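Local coordinates for protein arabinofuranosidase (Bifidobacterium longum, PDB 2Y2W) that removes terminal alpha-L-arabinofuranosyl residues from arabinan and arabinoxylan as a family 51 glycoside hydrolase, contributing to plant cell-wall breakdown, at residues 53-58 against 444-449; 139-144 against 373-378; 395-400 against 467-472. All coordinates share one frame; numbering follows the deposited sequence.

Contact 1: 53-58 against 444-449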
ATOM      1  N   ALA D  53     -29.905 -39.798 -19.864  1.00 59.16           N
ATOM      2  CA  ALA D  53     -29.077 -38.684 -19.405  1.00 58.17           C
ATOM      3  C   ALA D  53     -29.210 -37.550 -20.434  1.00 57.40           C
ATOM      4  O   ALA D  53     -29.314 -37.851 -21.626  1.00 57.45           O
ATOM      5  CB  ALA D  53     -27.638 -39.133 -19.263  1.00 58.29           C
ATOM      6  N   THR D  54     -29.207 -36.262 -20.056  1.00 56.29           N
ATOM      7  CA  THR D  54     -28.845 -35.639 -18.746  1.00 55.11           C
ATOM      8  C   THR D  54     -27.333 -35.593 -18.459  1.00 54.11           C
ATOM      9  O   THR D  54     -26.821 -36.360 -17.637  1.00 54.10           O
ATOM     10  CB  THR D  54     -29.699 -36.081 -17.504  1.00 55.19           C
ATOM     11  OG1 THR D  54     -29.240 -37.340 -16.993  1.00 55.10           O
ATOM     12  CG2 THR D  54     -31.199 -36.137 -17.838  1.00 55.42           C
ATOM     13  N   PRO D  55     -26.620 -34.670 -19.136  1.00 53.02           N
ATOM     14  CA  PRO D  55     -25.170 -34.536 -19.030  1.00 52.03           C
ATOM     15  C   PRO D  55     -24.734 -33.641 -17.876  1.00 50.97           C
ATOM     16  O   PRO D  55     -25.571 -33.021 -17.212  1.00 50.89           O
ATOM     17  CB  PRO D  55     -24.779 -33.885 -20.368  1.00 52.11           C
ATOM     18  CG  PRO D  55     -26.078 -33.445 -21.025  1.00 52.52           C
ATOM     19  CD  PRO D  55     -27.180 -33.650 -20.039  1.00 52.99           C
ATOM     20  N   VAL D  56     -23.425 -33.588 -17.647  1.00 49.70           N
ATOM     21  CA  VAL D  56     -22.838 -32.667 -16.680  1.00 48.43           C
ATOM     22  C   VAL D  56     -22.901 -31.244 -17.248  1.00 47.49           C
ATOM     23  O   VAL D  56     -23.485 -30.347 -16.632  1.00 47.39           O
ATOM     24  CB  VAL D  56     -21.373 -33.053 -16.330  1.00 48.49           C
ATOM     25  CG1 VAL D  56     -20.806 -32.121 -15.267  1.00 48.48           C
ATOM     26  CG2 VAL D  56     -21.291 -34.503 -15.859  1.00 48.34           C
ATOM     27  N   ALA D  57     -22.316 -31.063 -18.434  1.00 46.24           N
ATOM     28  CA  ALA D  57     -22.234 -29.765 -19.109  1.00 45.00           C
ATOM     29  C   ALA D  57     -21.632 -29.914 -20.503  1.00 44.11           C
ATOM     30  O   ALA D  57     -21.096 -30.969 -20.848  1.00 44.02           O
ATOM     31  CB  ALA D  57     -21.391 -28.800 -18.294  1.00 45.02           C
ATOM     32  N   ASP D  58     -21.731 -28.852 -21.300  1.00 42.96           N
ATOM     33  CA  ASP D  58     -20.958 -28.741 -22.533  1.00 41.79           C
ATOM     34  C   ASP D  58     -19.497 -28.525 -22.153  1.00 40.89           C
ATOM     35  O   ASP D  58     -19.196 -27.718 -21.270  1.00 40.82           O
ATOM     36  CB  ASP D  58     -21.464 -27.579 -23.396  1.00 41.86           C
ATOM     37  CG  ASP D  58     -21.308 -26.224 -22.715  1.00 42.02           C
ATOM     38  OD1 ASP D  58     -21.757 -26.077 -21.557  1.00 41.80           O
ATOM     39  OD2 ASP D  58     -20.736 -25.306 -23.341  1.00 42.33           O
ATOM     40  N   GLN D 444     -20.968 -32.673 -25.192  1.00 47.07           N
ATOM     41  CA  GLN D 444     -21.450 -32.751 -23.813  1.00 47.50           C
ATOM     42  C   GLN D 444     -20.650 -33.772 -23.001  1.00 47.77           C
ATOM     43  O   GLN D 444     -20.174 -34.774 -23.541  1.00 47.78           O
ATOM     44  CB  GLN D 444     -22.938 -33.115 -23.784  1.00 47.48           C
ATOM     45  CG  GLN D 444     -23.875 -32.061 -24.376  1.00 47.74           C
ATOM     46  CD  GLN D 444     -24.295 -30.988 -23.377  1.00 48.12           C
ATOM     47  OE1 GLN D 444     -23.984 -31.063 -22.186  1.00 47.94           O
ATOM     48  NE2 GLN D 444     -25.013 -29.983 -23.864  1.00 48.37           N
ATOM     49  N   ALA D 445     -20.511 -33.506 -21.704  1.00 48.05           N
ATOM     50  CA  ALA D 445     -19.802 -34.401 -20.793  1.00 48.33           C
ATOM     51  C   ALA D 445     -20.784 -35.194 -19.938  1.00 48.56           C
ATOM     52  O   ALA D 445     -21.684 -34.625 -19.318  1.00 48.50           O
ATOM     53  CB  ALA D 445     -18.834 -33.617 -19.915  1.00 48.23           C
ATOM     54  N   TYR D 446     -20.604 -36.510 -19.918  1.00 48.93           N
ATOM     55  CA  TYR D 446     -21.484 -37.409 -19.177  1.00 49.37           C
ATOM     56  C   TYR D 446     -20.718 -38.169 -18.101  1.00 49.60           C
ATOM     57  O   TYR D 446     -19.597 -38.629 -18.335  1.00 49.66           O
ATOM     58  CB  TYR D 446     -22.157 -38.404 -20.128  1.00 49.40           C
ATOM     59  CG  TYR D 446     -23.260 -37.816 -20.980  1.00 49.60           C
ATOM     60  CD1 TYR D 446     -24.570 -37.755 -20.508  1.00 49.86           C
ATOM     61  CD2 TYR D 446     -22.999 -37.334 -22.263  1.00 49.72           C
ATOM     62  CE1 TYR D 446     -25.594 -37.221 -21.288  1.00 50.05           C
ATOM     63  CE2 TYR D 446     -24.018 -36.796 -23.053  1.00 49.82           C
ATOM     64  CZ  TYR D 446     -25.311 -36.742 -22.554  1.00 50.02           C
ATOM     65  OH  TYR D 446     -26.328 -36.214 -23.318  1.00 50.15           O
ATOM     66  N   ALA D 447     -21.328 -38.291 -16.925  1.00 49.89           N
ATOM     67  CA  ALA D 447     -20.753 -39.068 -15.829  1.00 50.22           C
ATOM     68  C   ALA D 447     -21.454 -40.425 -15.724  1.00 50.44           C
ATOM     69  O   ALA D 447     -22.534 -40.524 -15.133  1.00 50.42           O
ATOM     70  CB  ALA D 447     -20.853 -38.296 -14.514  1.00 50.23           C
ATOM     71  N   PRO D 448     -20.842 -41.478 -16.300  1.00 50.70           N
ATOM     72  CA  PRO D 448     -21.503 -42.780 -16.380  1.00 51.04           C
ATOM     73  C   PRO D 448     -21.588 -43.478 -15.027  1.00 51.41           C
ATOM     74  O   PRO D 448     -20.795 -43.188 -14.128  1.00 51.49           O
ATOM     75  CB  PRO D 448     -20.601 -43.572 -17.328  1.00 50.97           C
ATOM     76  CG  PRO D 448     -19.252 -42.982 -17.140  1.00 50.79           C
ATOM     77  CD  PRO D 448     -19.455 -41.532 -16.803  1.00 50.71           C
ATOM     78  N   ALA D 449     -22.558 -44.380 -14.892  1.00 51.85           N
ATOM     79  CA  ALA D 449     -22.667 -45.222 -13.707  1.00 52.21           C
ATOM     80  C   ALA D 449     -21.470 -46.165 -13.649  1.00 52.51           C
ATOM     81  O   ALA D 449     -21.179 -46.880 -14.614  1.00 52.51           O
ATOM     82  CB  ALA D 449     -23.973 -46.002 -13.719  1.00 52.17           C
TER
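Ala-57 and Asp-58 run antiparallel to Gln-444 and Ala-445, and Asp-58 and Gln-444 form a non-hydrogen-bonded pair with their CA atoms 4.2 Å apart. This short strand pairs with strand 444-456 in the C-terminal beta domain of the family 51 fold. Two backbone bonds join the segments, both at Ala-445. Val-56 N donates to Ala-445 O at 2.6 Å. Ala-445 N donates to Ala-57 O at 2.7 Å. Both are fairly straight, with N-H...O angles of 156° and 161°.

Beyond the paired residues, side chains take over. Pro-55 CB sits over one face of the Tyr-446 ring, 3.7 Å from its centroid and offset toward the rim, a CH-pi contact. The proline and tyrosine side chains lie side by side and point the same way. Ala-53 CB meets the edge of the ring instead, 3.5 Å from Tyr-446 CE1. The peptide between Ala-53 and Thr-54 is cis, and Ala-53 C and Thr-54 N also lie in the plane of the ring at its edge. Around this site Tyr-446 also packs on Val-470 and Trp-472 of strand 462-473, so the ring joins the 53-58 segment to the next strand of the sheet. Asp-58 O accepts a bond from Arg-403 NH1.

Val-56 reaches the second segment through one methyl. CG2 lies anti to the carbonyl carbon, beside the backbone N, and comes within 4.0 Å of Ala-447 CB.

Contact 2: 139-144 against 373-378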
ATOM      1  N   TRP D 139      12.544 -17.683  -8.026  1.00 23.25           N
ATOM      2  CA  TRP D 139      13.336 -18.833  -8.475  1.00 23.09           C
ATOM      3  C   TRP D 139      14.842 -18.568  -8.439  1.00 23.20           C
ATOM      4  O   TRP D 139      15.638 -19.406  -8.867  1.00 23.15           O
ATOM      5  CB  TRP D 139      12.867 -19.290  -9.862  1.00 22.90           C
ATOM      6  CG  TRP D 139      11.413 -19.619  -9.847  1.00 22.46           C
ATOM      7  CD1 TRP D 139      10.392 -18.852 -10.329  1.00 21.86           C
ATOM      8  CD2 TRP D 139      10.805 -20.775  -9.259  1.00 21.71           C
ATOM      9  NE1 TRP D 139       9.187 -19.470 -10.099  1.00 21.54           N
ATOM     10  CE2 TRP D 139       9.411 -20.650  -9.439  1.00 21.60           C
ATOM     11  CE3 TRP D 139      11.304 -21.910  -8.609  1.00 21.27           C
ATOM     12  CZ2 TRP D 139       8.508 -21.621  -8.997  1.00 21.89           C
ATOM     13  CZ3 TRP D 139      10.407 -22.874  -8.166  1.00 21.52           C
ATOM     14  CH2 TRP D 139       9.023 -22.724  -8.364  1.00 21.72           C
ATOM     15  N   HIS D 140      15.209 -17.405  -7.902  1.00 23.28           N
ATOM     16  CA  HIS D 140      16.602 -16.994  -7.722  1.00 23.45           C
ATOM     17  C   HIS D 140      17.369 -16.992  -9.043  1.00 23.51           C
ATOM     18  O   HIS D 140      18.418 -17.618  -9.170  1.00 23.57           O
ATOM     19  CB  HIS D 140      17.298 -17.864  -6.665  1.00 23.36           C
ATOM     20  CG  HIS D 140      18.439 -17.183  -5.976  1.00 23.28           C
ATOM     21  ND1 HIS D 140      18.256 -16.168  -5.062  1.00 22.81           N
ATOM     22  CD2 HIS D 140      19.776 -17.376  -6.060  1.00 23.19           C
ATOM     23  CE1 HIS D 140      19.431 -15.763  -4.616  1.00 22.65           C
ATOM     24  NE2 HIS D 140      20.370 -16.481  -5.205  1.00 22.86           N
ATOM     25  N   CYS D 141      16.826 -16.282 -10.024  1.00 23.76           N
ATOM     26  CA  CYS D 141      17.427 -16.211 -11.349  1.00 24.23           C
ATOM     27  C   CYS D 141      17.553 -14.775 -11.821  1.00 24.32           C
ATOM     28  O   CYS D 141      16.802 -13.904 -11.380  1.00 24.32           O
ATOM     29  CB  CYS D 141      16.588 -17.006 -12.355  1.00 24.24           C
ATOM     30  SG  CYS D 141      16.507 -18.779 -12.015  1.00 25.11           S
ATOM     31  N   THR D 142      18.512 -14.532 -12.712  1.00 24.55           N
ATOM     32  CA  THR D 142      18.572 -13.267 -13.436  1.00 24.87           C
ATOM     33  C   THR D 142      17.798 -13.385 -14.749  1.00 25.03           C
ATOM     34  O   THR D 142      17.961 -14.354 -15.500  1.00 24.96           O
ATOM     35  CB  THR D 142      20.022 -12.746 -13.664  1.00 24.96           C
ATOM     36  OG1 THR D 142      20.020 -11.743 -14.689  1.00 25.05           O
ATOM     37  CG2 THR D 142      20.949 -13.858 -14.084  1.00 25.45           C
ATOM     38  N   GLU D 143      16.954 -12.386 -14.999  1.00 25.08           N
ATOM     39  CA  GLU D 143      16.049 -12.362 -16.141  1.00 25.14           C
ATOM     40  C   GLU D 143      16.455 -11.273 -17.140  1.00 25.25           C
ATOM     41  O   GLU D 143      16.525 -10.086 -16.799  1.00 25.21           O
ATOM     42  CB  GLU D 143      14.612 -12.158 -15.642  1.00 25.15           C
ATOM     43  CG  GLU D 143      13.592 -11.745 -16.697  1.00 25.45           C
ATOM     44  CD  GLU D 143      13.060 -12.905 -17.512  1.00 26.29           C
ATOM     45  OE1 GLU D 143      12.959 -14.033 -16.982  1.00 26.70           O
ATOM     46  OE2 GLU D 143      12.721 -12.681 -18.689  1.00 26.64           O
ATOM     47  N   THR D 144      16.715 -11.691 -18.377  1.00 25.28           N
ATOM     48  CA  THR D 144      17.156 -10.784 -19.433  1.00 25.41           C
ATOM     49  C   THR D 144      16.006  -9.981 -20.023  1.00 25.46           C
ATOM     50  O   THR D 144      16.226  -8.921 -20.618  1.00 25.54           O
ATOM     51  CB  THR D 144      17.856 -11.539 -20.576  1.00 25.42           C
ATOM     52  OG1 THR D 144      16.956 -12.512 -21.125  1.00 25.59           O
ATOM     53  CG2 THR D 144      19.108 -12.231 -20.070  1.00 25.45           C
ATOM     54  N   PRO D 373      18.313 -21.797 -15.697  1.00 34.57           N
ATOM     55  CA  PRO D 373      18.886 -23.067 -15.272  1.00 34.50           C
ATOM     56  C   PRO D 373      17.882 -24.207 -15.401  1.00 34.57           C
ATOM     57  O   PRO D 373      16.698 -23.966 -15.646  1.00 34.59           O
ATOM     58  CB  PRO D 373      19.216 -22.820 -13.799  1.00 34.49           C
ATOM     59  CG  PRO D 373      18.234 -21.812 -13.352  1.00 34.32           C
ATOM     60  CD  PRO D 373      17.819 -21.009 -14.549  1.00 34.56           C
ATOM     61  N   HIS D 374      18.358 -25.439 -15.234  1.00 34.67           N
ATOM     62  CA  HIS D 374      17.490 -26.611 -15.237  1.00 34.71           C
ATOM     63  C   HIS D 374      16.789 -26.750 -13.886  1.00 34.71           C
ATOM     64  O   HIS D 374      17.359 -27.277 -12.927  1.00 34.77           O
ATOM     65  CB  HIS D 374      18.287 -27.872 -15.582  1.00 34.72           C
ATOM     66  CG  HIS D 374      18.810 -27.888 -16.985  1.00 34.71           C
ATOM     67  ND1 HIS D 374      18.231 -28.636 -17.987  1.00 34.97           N
ATOM     68  CD2 HIS D 374      19.851 -27.237 -17.556  1.00 34.82           C
ATOM     69  CE1 HIS D 374      18.897 -28.451 -19.113  1.00 35.01           C
ATOM     70  NE2 HIS D 374      19.885 -27.606 -18.878  1.00 34.87           N
ATOM     71  N   LEU D 375      15.555 -26.254 -13.824  1.00 34.66           N
ATOM     72  CA  LEU D 375      14.753 -26.285 -12.601  1.00 34.62           C
ATOM     73  C   LEU D 375      13.429 -26.995 -12.836  1.00 34.65           C
ATOM     74  O   LEU D 375      12.776 -26.773 -13.858  1.00 34.66           O
ATOM     75  CB  LEU D 375      14.479 -24.865 -12.095  1.00 34.58           C
ATOM     76  CG  LEU D 375      15.629 -24.001 -11.565  1.00 34.59           C
ATOM     77  CD1 LEU D 375      15.177 -22.553 -11.435  1.00 34.37           C
ATOM     78  CD2 LEU D 375      16.162 -24.520 -10.230  1.00 34.44           C
ATOM     79  N   LEU D 376      13.046 -27.845 -11.883  1.00 34.69           N
ATOM     80  CA  LEU D 376      11.759 -28.547 -11.901  1.00 34.85           C
ATOM     81  C   LEU D 376      11.544 -29.386 -13.164  1.00 35.11           C
ATOM     82  O   LEU D 376      10.421 -29.484 -13.669  1.00 35.22           O
ATOM     83  CB  LEU D 376      10.598 -27.557 -11.716  1.00 34.76           C
ATOM     84  CG  LEU D 376      10.150 -27.137 -10.312  1.00 34.71           C
ATOM     85  CD1 LEU D 376      11.218 -26.343  -9.561  1.00 34.45           C
ATOM     86  CD2 LEU D 376       8.863 -26.333 -10.417  1.00 34.35           C
ATOM     87  N   GLU D 377      12.617 -29.994 -13.666  1.00 35.31           N
ATOM     88  CA  GLU D 377      12.538 -30.788 -14.892  1.00 35.56           C
ATOM     89  C   GLU D 377      12.251 -32.260 -14.599  1.00 35.64           C
ATOM     90  O   GLU D 377      13.075 -33.135 -14.870  1.00 35.64           O
ATOM     91  CB  GLU D 377      13.805 -30.618 -15.737  1.00 35.60           C
ATOM     92  CG  GLU D 377      13.937 -29.242 -16.384  1.00 35.81           C
ATOM     93  CD  GLU D 377      15.029 -29.176 -17.440  1.00 36.15           C
ATOM     94  OE1 GLU D 377      15.696 -30.205 -17.698  1.00 36.22           O
ATOM     95  OE2 GLU D 377      15.219 -28.083 -18.016  1.00 36.09           O
ATOM     96  N   ASP D 378      11.070 -32.516 -14.043  1.00 35.77           N
ATOM     97  CA  ASP D 378      10.662 -33.864 -13.663  1.00 36.04           C
ATOM     98  C   ASP D 378      10.511 -34.769 -14.878  1.00 36.10           C
ATOM     99  O   ASP D 378       9.926 -34.374 -15.890  1.00 36.09           O
ATOM    100  CB  ASP D 378       9.355 -33.828 -12.864  1.00 36.05           C
ATOM    101  CG  ASP D 378       9.543 -33.300 -11.448  1.00 36.54           C
ATOM    102  OD1 ASP D 378      10.696 -33.246 -10.962  1.00 36.76           O
ATOM    103  OD2 ASP D 378       8.526 -32.944 -10.813  1.00 37.14           O
TER
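Trp-139 and Leu-376 meet with their side chains at about a right angle, and the leucine methyl CD1 comes obliquely to the indole, 3.8 Å from Trp-139 CZ3. The contact joins two loops of the (beta/alpha)8 barrel. One carries the small hairpin 134-136/141-143, in which His-140 and Cys-141 face Asp-136 in a G1 beta bulge. The other precedes helix 382-397. The second flat group, His-374, belongs to a bond internal to 373-378: its ND1 donates in the ring plane to Glu-377 OE1, at 3.0 Å and nearly straight at 173°.

Both loops reach the substrate region. Trp-139 NE1 bonds Glu-69, which probably binds arabinofuranose. Leu-376 packs on Trp-344, which is probably important for substrate recognition. The indole thus links the Glu-69 side to the Leu-376 loop.

The rest of the contact gathers round a sulfur. Leu-375 CD1 approaches Cys-141 SG at 4.0 Å and also comes near the carbonyl O of Trp-139. With SG beside the backbone N (chi1 -64°), the sulfur also meets Pro-373, 3.6 Å from its CD.

Contact 3: 395-400 against 467-472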
ATOM      1  N   LEU D 395     -11.906 -33.549 -13.918  1.00 33.06           N
ATOM      2  CA  LEU D 395     -12.149 -32.211 -14.450  1.00 32.78           C
ATOM      3  C   LEU D 395     -13.321 -32.218 -15.427  1.00 32.68           C
ATOM      4  O   LEU D 395     -14.185 -31.342 -15.370  1.00 32.74           O
ATOM      5  CB  LEU D 395     -10.888 -31.649 -15.122  1.00 32.74           C
ATOM      6  CG  LEU D 395      -9.738 -31.158 -14.234  1.00 32.41           C
ATOM      7  CD1 LEU D 395      -8.476 -30.979 -15.062  1.00 32.15           C
ATOM      8  CD2 LEU D 395     -10.090 -29.865 -13.505  1.00 32.04           C
ATOM      9  N   LEU D 396     -13.347 -33.218 -16.307  1.00 32.49           N
ATOM     10  CA  LEU D 396     -14.440 -33.391 -17.264  1.00 32.36           C
ATOM     11  C   LEU D 396     -15.751 -33.774 -16.573  1.00 32.44           C
ATOM     12  O   LEU D 396     -16.823 -33.331 -16.985  1.00 32.32           O
ATOM     13  CB  LEU D 396     -14.068 -34.421 -18.337  1.00 32.20           C
ATOM     14  CG  LEU D 396     -13.089 -33.974 -19.430  1.00 31.96           C
ATOM     15  CD1 LEU D 396     -12.489 -35.169 -20.152  1.00 31.68           C
ATOM     16  CD2 LEU D 396     -13.764 -33.042 -20.425  1.00 31.89           C
ATOM     17  N   LYS D 397     -15.656 -34.578 -15.514  1.00 32.61           N
ATOM     18  CA  LYS D 397     -16.831 -34.964 -14.723  1.00 32.76           C
ATOM     19  C   LYS D 397     -17.418 -33.797 -13.932  1.00 32.65           C
ATOM     20  O   LYS D 397     -18.565 -33.858 -13.486  1.00 32.64           O
ATOM     21  CB  LYS D 397     -16.504 -36.133 -13.790  1.00 32.89           C
ATOM     22  CG  LYS D 397     -16.842 -37.503 -14.372  1.00 33.38           C
ATOM     23  CD  LYS D 397     -16.048 -38.637 -13.717  1.00 34.11           C
ATOM     24  CE  LYS D 397     -16.773 -39.249 -12.524  1.00 34.69           C
ATOM     25  NZ  LYS D 397     -16.758 -38.364 -11.324  1.00 35.42           N
ATOM     26  N   HIS D 398     -16.630 -32.737 -13.766  1.00 32.62           N
ATOM     27  CA  HIS D 398     -17.078 -31.543 -13.050  1.00 32.64           C
ATOM     28  C   HIS D 398     -16.872 -30.259 -13.860  1.00 32.48           C
ATOM     29  O   HIS D 398     -16.701 -29.179 -13.291  1.00 32.38           O
ATOM     30  CB  HIS D 398     -16.386 -31.443 -11.685  1.00 32.67           C
ATOM     31  CG  HIS D 398     -16.729 -32.562 -10.751  1.00 32.97           C
ATOM     32  ND1 HIS D 398     -17.896 -32.588 -10.017  1.00 33.49           N
ATOM     33  CD2 HIS D 398     -16.060 -33.697 -10.433  1.00 33.24           C
ATOM     34  CE1 HIS D 398     -17.931 -33.690  -9.288  1.00 33.47           C
ATOM     35  NE2 HIS D 398     -16.828 -34.380  -9.522  1.00 33.53           N
ATOM     36  N   CYS D 399     -16.913 -30.376 -15.186  1.00 32.43           N
ATOM     37  CA  CYS D 399     -16.715 -29.216 -16.057  1.00 32.43           C
ATOM     38  C   CYS D 399     -17.960 -28.328 -16.157  1.00 32.31           C
ATOM     39  O   CYS D 399     -18.042 -27.453 -17.014  1.00 32.45           O
ATOM     40  CB  CYS D 399     -16.199 -29.638 -17.441  1.00 32.49           C
ATOM     41  SG  CYS D 399     -17.420 -30.333 -18.575  1.00 32.91           S
ATOM     42  N   ASP D 400     -18.919 -28.560 -15.267  1.00 32.21           N
ATOM     43  CA  ASP D 400     -20.092 -27.706 -15.136  1.00 32.07           C
ATOM     44  C   ASP D 400     -19.766 -26.495 -14.275  1.00 31.90           C
ATOM     45  O   ASP D 400     -20.367 -25.430 -14.432  1.00 32.03           O
ATOM     46  CB  ASP D 400     -21.275 -28.483 -14.538  1.00 32.13           C
ATOM     47  CG  ASP D 400     -20.966 -29.080 -13.165  1.00 32.66           C
ATOM     48  OD1 ASP D 400     -19.878 -29.670 -12.985  1.00 32.83           O
ATOM     49  OD2 ASP D 400     -21.825 -28.969 -12.264  1.00 33.48           O
ATOM     50  N   ASP D 467     -12.299 -45.464 -12.917  1.00 55.24           N
ATOM     51  CA  ASP D 467     -12.871 -44.123 -13.016  1.00 55.17           C
ATOM     52  C   ASP D 467     -12.932 -43.720 -14.491  1.00 55.13           C
ATOM     53  O   ASP D 467     -11.969 -43.947 -15.227  1.00 55.10           O
ATOM     54  CB  ASP D 467     -12.017 -43.132 -12.217  1.00 55.18           C
ATOM     55  CG  ASP D 467     -12.697 -41.786 -12.019  1.00 55.19           C
ATOM     56  OD1 ASP D 467     -13.940 -41.706 -12.135  1.00 55.12           O
ATOM     57  OD2 ASP D 467     -11.977 -40.804 -11.734  1.00 55.41           O
ATOM     58  N   ALA D 468     -14.050 -43.129 -14.921  1.00 55.16           N
ATOM     59  CA  ALA D 468     -14.279 -42.853 -16.349  1.00 55.15           C
ATOM     60  C   ALA D 468     -15.182 -41.653 -16.670  1.00 55.19           C
ATOM     61  O   ALA D 468     -16.035 -41.268 -15.864  1.00 55.18           O
ATOM     62  CB  ALA D 468     -14.813 -44.109 -17.043  1.00 55.17           C
ATOM     63  N   VAL D 469     -14.977 -41.075 -17.858  1.00 55.26           N
ATOM     64  CA  VAL D 469     -15.859 -40.044 -18.434  1.00 55.38           C
ATOM     65  C   VAL D 469     -16.303 -40.388 -19.849  1.00 55.46           C
ATOM     66  O   VAL D 469     -15.585 -41.059 -20.592  1.00 55.44           O
ATOM     67  CB  VAL D 469     -15.198 -38.640 -18.522  1.00 55.38           C
ATOM     68  CG1 VAL D 469     -15.362 -37.883 -17.234  1.00 55.45           C
ATOM     69  CG2 VAL D 469     -13.732 -38.728 -18.951  1.00 55.46           C
ATOM     70  N   VAL D 470     -17.481 -39.896 -20.223  1.00 55.66           N
ATOM     71  CA  VAL D 470     -17.978 -40.023 -21.590  1.00 55.87           C
ATOM     72  C   VAL D 470     -18.292 -38.640 -22.161  1.00 56.00           C
ATOM     73  O   VAL D 470     -19.070 -37.882 -21.580  1.00 55.97           O
ATOM     74  CB  VAL D 470     -19.242 -40.922 -21.669  1.00 55.85           C
ATOM     75  CG1 VAL D 470     -19.746 -41.026 -23.105  1.00 55.85           C
ATOM     76  CG2 VAL D 470     -18.957 -42.310 -21.110  1.00 55.84           C
ATOM     77  N   THR D 471     -17.666 -38.317 -23.290  1.00 56.20           N
ATOM     78  CA  THR D 471     -17.989 -37.097 -24.028  1.00 56.45           C
ATOM     79  C   THR D 471     -18.680 -37.448 -25.341  1.00 56.67           C
ATOM     80  O   THR D 471     -18.275 -38.385 -26.037  1.00 56.73           O
ATOM     81  CB  THR D 471     -16.750 -36.210 -24.285  1.00 56.39           C
ATOM     82  OG1 THR D 471     -15.657 -37.018 -24.737  1.00 56.43           O
ATOM     83  CG2 THR D 471     -16.344 -35.482 -23.014  1.00 56.32           C
ATOM     84  N   TRP D 472     -19.724 -36.689 -25.668  1.00 56.89           N
ATOM     85  CA  TRP D 472     -20.610 -37.027 -26.780  1.00 57.07           C
ATOM     86  C   TRP D 472     -21.152 -35.794 -27.500  1.00 57.30           C
ATOM     87  O   TRP D 472     -21.738 -34.902 -26.878  1.00 57.21           O
ATOM     88  CB  TRP D 472     -21.760 -37.904 -26.267  1.00 57.03           C
ATOM     89  CG  TRP D 472     -22.842 -38.205 -27.266  1.00 56.68           C
ATOM     90  CD1 TRP D 472     -24.123 -37.732 -27.250  1.00 56.42           C
ATOM     91  CD2 TRP D 472     -22.744 -39.057 -28.414  1.00 56.31           C
ATOM     92  NE1 TRP D 472     -24.827 -38.229 -28.318  1.00 56.28           N
ATOM     93  CE2 TRP D 472     -24.006 -39.046 -29.050  1.00 56.25           C
ATOM     94  CE3 TRP D 472     -21.712 -39.825 -28.969  1.00 56.21           C
ATOM     95  CZ2 TRP D 472     -24.266 -39.775 -30.215  1.00 56.15           C
ATOM     96  CZ3 TRP D 472     -21.972 -40.550 -30.129  1.00 56.27           C
ATOM     97  CH2 TRP D 472     -23.240 -40.519 -30.737  1.00 56.17           C
TER
HETATM   98  O   HOH W   1     -13.778 -38.045 -10.576  1.00 34.58           O
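Asp-467 and Lys-397 start the contact, where the end of helix 382-397 packs on strand 462-473 of the C-terminal beta domain. This is a helix-on-sheet contact. The helix precedes the last strand of the (beta/alpha)8 barrel, so barrel and beta domain meet here. Asp-467 has CG anti to the backbone N (chi1 -168°), and its OD1 lies 3.8 Å from Lys-397 CE. The charged ends stay apart: Lys-397 NZ and Asp-467 OD1 are 4.4 Å from each other, beyond a salt bridge. A water links Lys-397 NZ to the other carboxylate oxygen, Asp-467 OD2. It accepts from Lys-397 NZ at 3.1 Å and donates a weak bond to Asp-467 OD2 at 3.5 Å. The opposite charges may still favour each other at this distance.

At Ala-468 the contact is made by the backbone. Ala-468 O lies 3.4 Å from Lys-397 CD. The lysine chain bends at chi3 and chi4. Ala-468 CB points away, onto Ala-483 of strand 478-485.

Val-469 comes next and points at the helix. Its CG1, anti to the carbonyl carbon, is modelled 3.2 Å from Lys-397 CG, an unusually short approach that is doubtful in detail. The packing rests rather on Leu-396: CG1 is 3.9 Å from Leu-396 CB, and CG2 faces Leu-396 CD1. The valine and leucine side chains cross at about a right angle.

Thr-471 closes the contact. Its OG1 makes a weak bond to Leu-480 O. Its methyl comes only loosely to the helix, with CG2 4.4 Å from Leu-396 CD2.

Overall arrangement
Contacts 1 and 3 lie close together, with centres about 7 Å apart. Their strands 444-456 and 462-473 are antiparallel neighbours in the mixed sheet, joined by the Tyr-446 and Val-470 pair and the Gln-444 and Trp-472 pair. Val-56 also packs on Lys-397 at the helix end and on Asp-400 in the loop that follows. Along the chain the segments come in the order 53-58, 395-400, 444-449, 467-472. Contact 3 packs a barrel helix on the sheet. Contact 1 adds short strand 57-58 to that sheet, shortly before barrel strand 65-67. Contact 2 falls between the segments of contact 1 in sequence. Its centre is about 41 Å from contact 1 and 35 Å from contact 3, across the chain's centre, near the probable substrate site.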